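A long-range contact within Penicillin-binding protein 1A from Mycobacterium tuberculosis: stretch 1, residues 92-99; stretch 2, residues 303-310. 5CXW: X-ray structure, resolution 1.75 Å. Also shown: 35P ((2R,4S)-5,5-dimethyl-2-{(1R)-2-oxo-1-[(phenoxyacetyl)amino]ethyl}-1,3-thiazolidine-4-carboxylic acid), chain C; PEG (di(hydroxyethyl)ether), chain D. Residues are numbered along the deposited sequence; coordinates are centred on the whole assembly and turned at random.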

# COMPACT_ATOMS: atom_id res chain seq x y z
N GLY A 92 2.57 11.33 -6.11
CA GLY A 92 2.40 11.47 -4.64
C GLY A 92 0.93 11.63 -4.26
O GLY A 92 0.25 12.58 -4.73
N LEU A 93 0.41 10.68 -3.50
CA LEU A 93 -0.98 10.59 -3.20
C LEU A 93 -1.24 10.47 -1.70
O LEU A 93 -0.55 9.75 -1.03
N GLN A 94 -2.32 11.09 -1.21
CA GLN A 94 -2.75 10.83 0.16
C GLN A 94 -3.30 9.41 0.25
O GLN A 94 -4.04 8.96 -0.64
N THR A 95 -2.93 8.72 1.31
CA THR A 95 -3.28 7.29 1.52
C THR A 95 -4.46 7.02 2.42
O THR A 95 -4.97 5.85 2.49
N GLY A 96 -4.90 8.07 3.18
CA GLY A 96 -5.97 7.91 4.10
C GLY A 96 -5.65 6.80 5.08
O GLY A 96 -4.50 6.62 5.48
N SER A 97 -6.68 6.04 5.45
CA SER A 97 -6.59 5.07 6.53
C SER A 97 -5.69 3.89 6.21
O SER A 97 -5.39 3.12 7.13
N SER A 98 -5.22 3.74 4.98
CA SER A 98 -4.30 2.65 4.69
C SER A 98 -2.97 2.88 5.41
O SER A 98 -2.19 1.93 5.59
N PHE A 99 -2.73 4.12 5.86
CA PHE A 99 -1.50 4.43 6.54
C PHE A 99 -1.55 4.03 8.03
O PHE A 99 -0.48 3.98 8.70
N ASN A 303 -15.52 12.22 -1.07
CA ASN A 303 -14.26 11.46 -1.05
C ASN A 303 -13.35 11.95 -2.17
O ASN A 303 -13.85 12.46 -3.15
N LYS A 304 -12.06 11.72 -2.04
CA LYS A 304 -11.09 12.16 -3.01
C LYS A 304 -10.26 11.03 -3.57
O LYS A 304 -10.13 10.92 -4.78
N ASP A 305 -9.72 10.20 -2.70
CA ASP A 305 -8.88 9.07 -3.07
C ASP A 305 -9.42 7.84 -2.35
O ASP A 305 -9.87 7.91 -1.21
N ALA A 306 -9.36 6.71 -3.02
CA ALA A 306 -9.85 5.47 -2.47
C ALA A 306 -8.82 4.40 -2.66
O ALA A 306 -8.28 4.27 -3.75
N TRP A 307 -8.52 3.64 -1.62
CA TRP A 307 -7.46 2.67 -1.62
C TRP A 307 -7.86 1.28 -1.10
O TRP A 307 -8.64 1.16 -0.14
N MET A 308 -7.24 0.24 -1.65
CA MET A 308 -7.19 -1.05 -1.00
C MET A 308 -5.79 -1.58 -1.18
O MET A 308 -5.29 -1.69 -2.33
N VAL A 309 -5.14 -1.92 -0.05
CA VAL A 309 -3.81 -2.51 -0.05
C VAL A 309 -3.82 -3.80 0.75
O VAL A 309 -4.31 -3.85 1.84
N GLY A 310 -3.35 -4.90 0.17
CA GLY A 310 -3.33 -6.12 0.92
C GLY A 310 -2.54 -7.21 0.23
O GLY A 310 -2.16 -7.09 -0.95

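The contact between residues 92-99 and the strand 303-310 is built round Trp 307 and Gln 94, with Ser 98, Asp 305 and Leu 93 adding smaller shares. Side chains alternate along a strand, so Asp 305, Trp 307 and Val 309 all direct their CA-to-CB bonds toward the first stretch, while those of Ala 306 and Met 308 point away. Lys 304, next to Asp 305, points toward it as well; its psi of -49° departs from the usual extended value.

Trp 307 covers the most surface. With chi1 at -69° (m) and chi2 at 78°, its indole reaches across to the first stretch, and its one polar atom finds a partner there: Trp 307 NE1 donates a hydrogen bond to Gln 94 O, 2.8 Å away, near the plane of the ring. A buried indole suits this place because it combines a broad apolar surface with a single N-H that can satisfy a backbone carbonyl. Farther along the ring edge, Leu 93 CB lies 3.9 Å from Trp 307 CZ2; the side chain of Leu 93 (m, t) suits this edge because it is apolar. Over one face sit Thr 95 CA, 3.5 Å from Trp 307 NE1, and Ser 98 OG, 4.2 Å from Trp 307 CG. Thr 95 is in the p rotamer, and Thr 95 CG2 makes an off-centre CH-pi contact, 4.3 Å from the centroid of the six-membered ring of Trp 307. Ser 98, also p, turns its hydroxyl back to the backbone just before it, where Ser 98 OG donates to Thr 95 O at 2.7 Å; a small residue thus meets the indole while its polar group is satisfied. Ser 98 CB also lies 4.3 Å from CG2 of Val 309 (t), a branched side chain that adds a small apolar contact.

Gln 94 is the second main contributor. Its CB leaves sideways, but the m, t side chain, with chi3 at -61°, brings Gln 94 OE1 within 2.8 Å of Lys 304 NZ, which donates a hydrogen bond to it. Glutamine suits the place by offering an uncharged acceptor at the end of a long, flexible chain. The long lysine can make this reach by bending at its end: chi1 and chi2 are t, chi3 and chi4 are p. Lys 304 NZ also forms a salt bridge with Asp 305 OD1 at 2.8 Å and donates to O2 of the PEG molecule, probably from the crystallisation liquor, at 3.0 Å.

Asp 305, in the m rotamer, adds a bridge through water 1. This water accepts from Gln 94 N at 2.9 Å and donates to Asp 305 OD2 at 2.9 Å, tying backbone to carboxylate. A carboxylate suits this position because its two oxygens can take both the ammonium group and the water.

Gly 96 has a phi of 56°, which favours glycine; a CB there would also be crowded by 35P O17, at 3.2 Å. Ser 97, in the m rotamer, makes no contact with the strand. Ser 97 OG is covalently bonded to 35P C6 at 1.3 Å, as expected of a penicillin-binding protein, and Ser 97 N donates to 35P O17 at 2.7 Å.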

# COMPACT_ATOMS: atom_id res chain seq x y z
CB LEU A 93 -1.60 9.41 -3.95
CG LEU A 93 -1.56 9.46 -5.48
CD1 LEU A 93 -1.96 8.12 -6.11
CD2 LEU A 93 -2.48 10.59 -5.99
CB GLN A 94 -3.84 11.82 0.64
CG GLN A 94 -3.34 13.26 0.58
CD GLN A 94 -4.38 14.18 1.13
OE1 GLN A 94 -5.48 14.24 0.60
NE2 GLN A 94 -4.07 14.88 2.19
CB THR A 95 -2.05 6.56 2.10
OG1 THR A 95 -1.62 7.25 3.27
CG2 THR A 95 -0.96 6.54 1.08
CB SER A 97 -7.94 4.53 6.88
OG SER A 97 -8.78 5.58 7.41
CB SER A 98 -4.11 2.44 3.19
OG SER A 98 -3.52 3.54 2.53
CB PHE A 99 -1.18 5.92 6.44
CG PHE A 99 0.28 6.19 6.19
CD1 PHE A 99 0.81 5.88 4.97
CD2 PHE A 99 1.11 6.69 7.17
CE1 PHE A 99 2.13 6.06 4.71
CE2 PHE A 99 2.45 6.91 6.88
CZ PHE A 99 2.96 6.58 5.67
CB ASN A 303 -14.53 9.96 -1.24
CG ASN A 303 -15.38 9.41 -0.10
OD1 ASN A 303 -15.43 9.99 1.00
ND2 ASN A 303 -16.03 8.28 -0.36
CB LYS A 304 -10.18 13.25 -2.44
CG LYS A 304 -9.17 13.78 -3.46
CD LYS A 304 -8.51 15.07 -3.00
CE LYS A 304 -7.57 14.85 -1.80
NZ LYS A 304 -6.24 14.18 -2.14
CB ASP A 305 -7.42 9.18 -2.62
CG ASP A 305 -6.78 10.51 -2.95
OD1 ASP A 305 -6.93 11.45 -2.17
OD2 ASP A 305 -6.12 10.58 -4.03
CB ALA A 306 -11.16 5.12 -3.11
CB TRP A 307 -6.35 3.11 -0.67
CG TRP A 307 -5.55 4.30 -1.05
CD1 TRP A 307 -5.91 5.63 -0.95
CD2 TRP A 307 -4.25 4.27 -1.66
NE1 TRP A 307 -4.87 6.43 -1.43
CE2 TRP A 307 -3.83 5.63 -1.82
CE3 TRP A 307 -3.37 3.24 -2.01
CZ2 TRP A 307 -2.60 5.96 -2.33
CZ3 TRP A 307 -2.10 3.57 -2.53
CH2 TRP A 307 -1.74 4.93 -2.70
CB MET A 308 -8.19 -2.05 -1.60
CG MET A 308 -8.15 -3.46 -1.01
SD MET A 308 -8.31 -3.45 0.79
CE MET A 308 -9.65 -4.63 1.08
CB VAL A 309 -2.76 -1.52 0.51
CG1 VAL A 309 -1.36 -2.03 0.23
CG2 VAL A 309 -2.94 -0.16 -0.05
C24 35P C . -14.42 12.78 6.18
C23 35P C . -15.23 13.67 5.49
C22 35P C . -15.53 13.44 4.16
C21 35P C . -15.04 12.33 3.50
C20 35P C . -14.23 11.43 4.17
C19 35P C . -13.93 11.65 5.53
O1 35P C . -13.14 10.80 6.27
C2 35P C . -12.84 9.51 5.73
C3 35P C . -12.24 8.66 6.81
O18 35P C . -12.52 8.88 7.99
N4 35P C . -11.45 7.69 6.37
C5 35P C . -10.84 6.73 7.28
C6 35P C . -9.63 6.21 6.63
O17 35P C . -9.41 6.25 5.40
C8 35P C . -11.77 5.50 7.66
N7 35P C . -11.31 4.51 6.72
S11 35P C . -13.46 5.60 7.39
C10 35P C . -13.59 4.50 6.06
C12 35P C . -14.49 5.07 4.97
C15 35P C . -14.15 3.16 6.44
C9 35P C . -12.14 4.40 5.55
C13 35P C . -11.72 3.21 4.75
O14 35P C . -11.13 2.28 5.39
O16 35P C . -11.92 3.25 3.52
O2 PEG D . -4.39 16.47 -1.57
C3 PEG D . -3.19 16.94 -2.18
C4 PEG D . -2.17 15.83 -2.09
O4 PEG D . -1.29 16.15 -1.03
O HOH W 1 -4.11 12.49 -3.05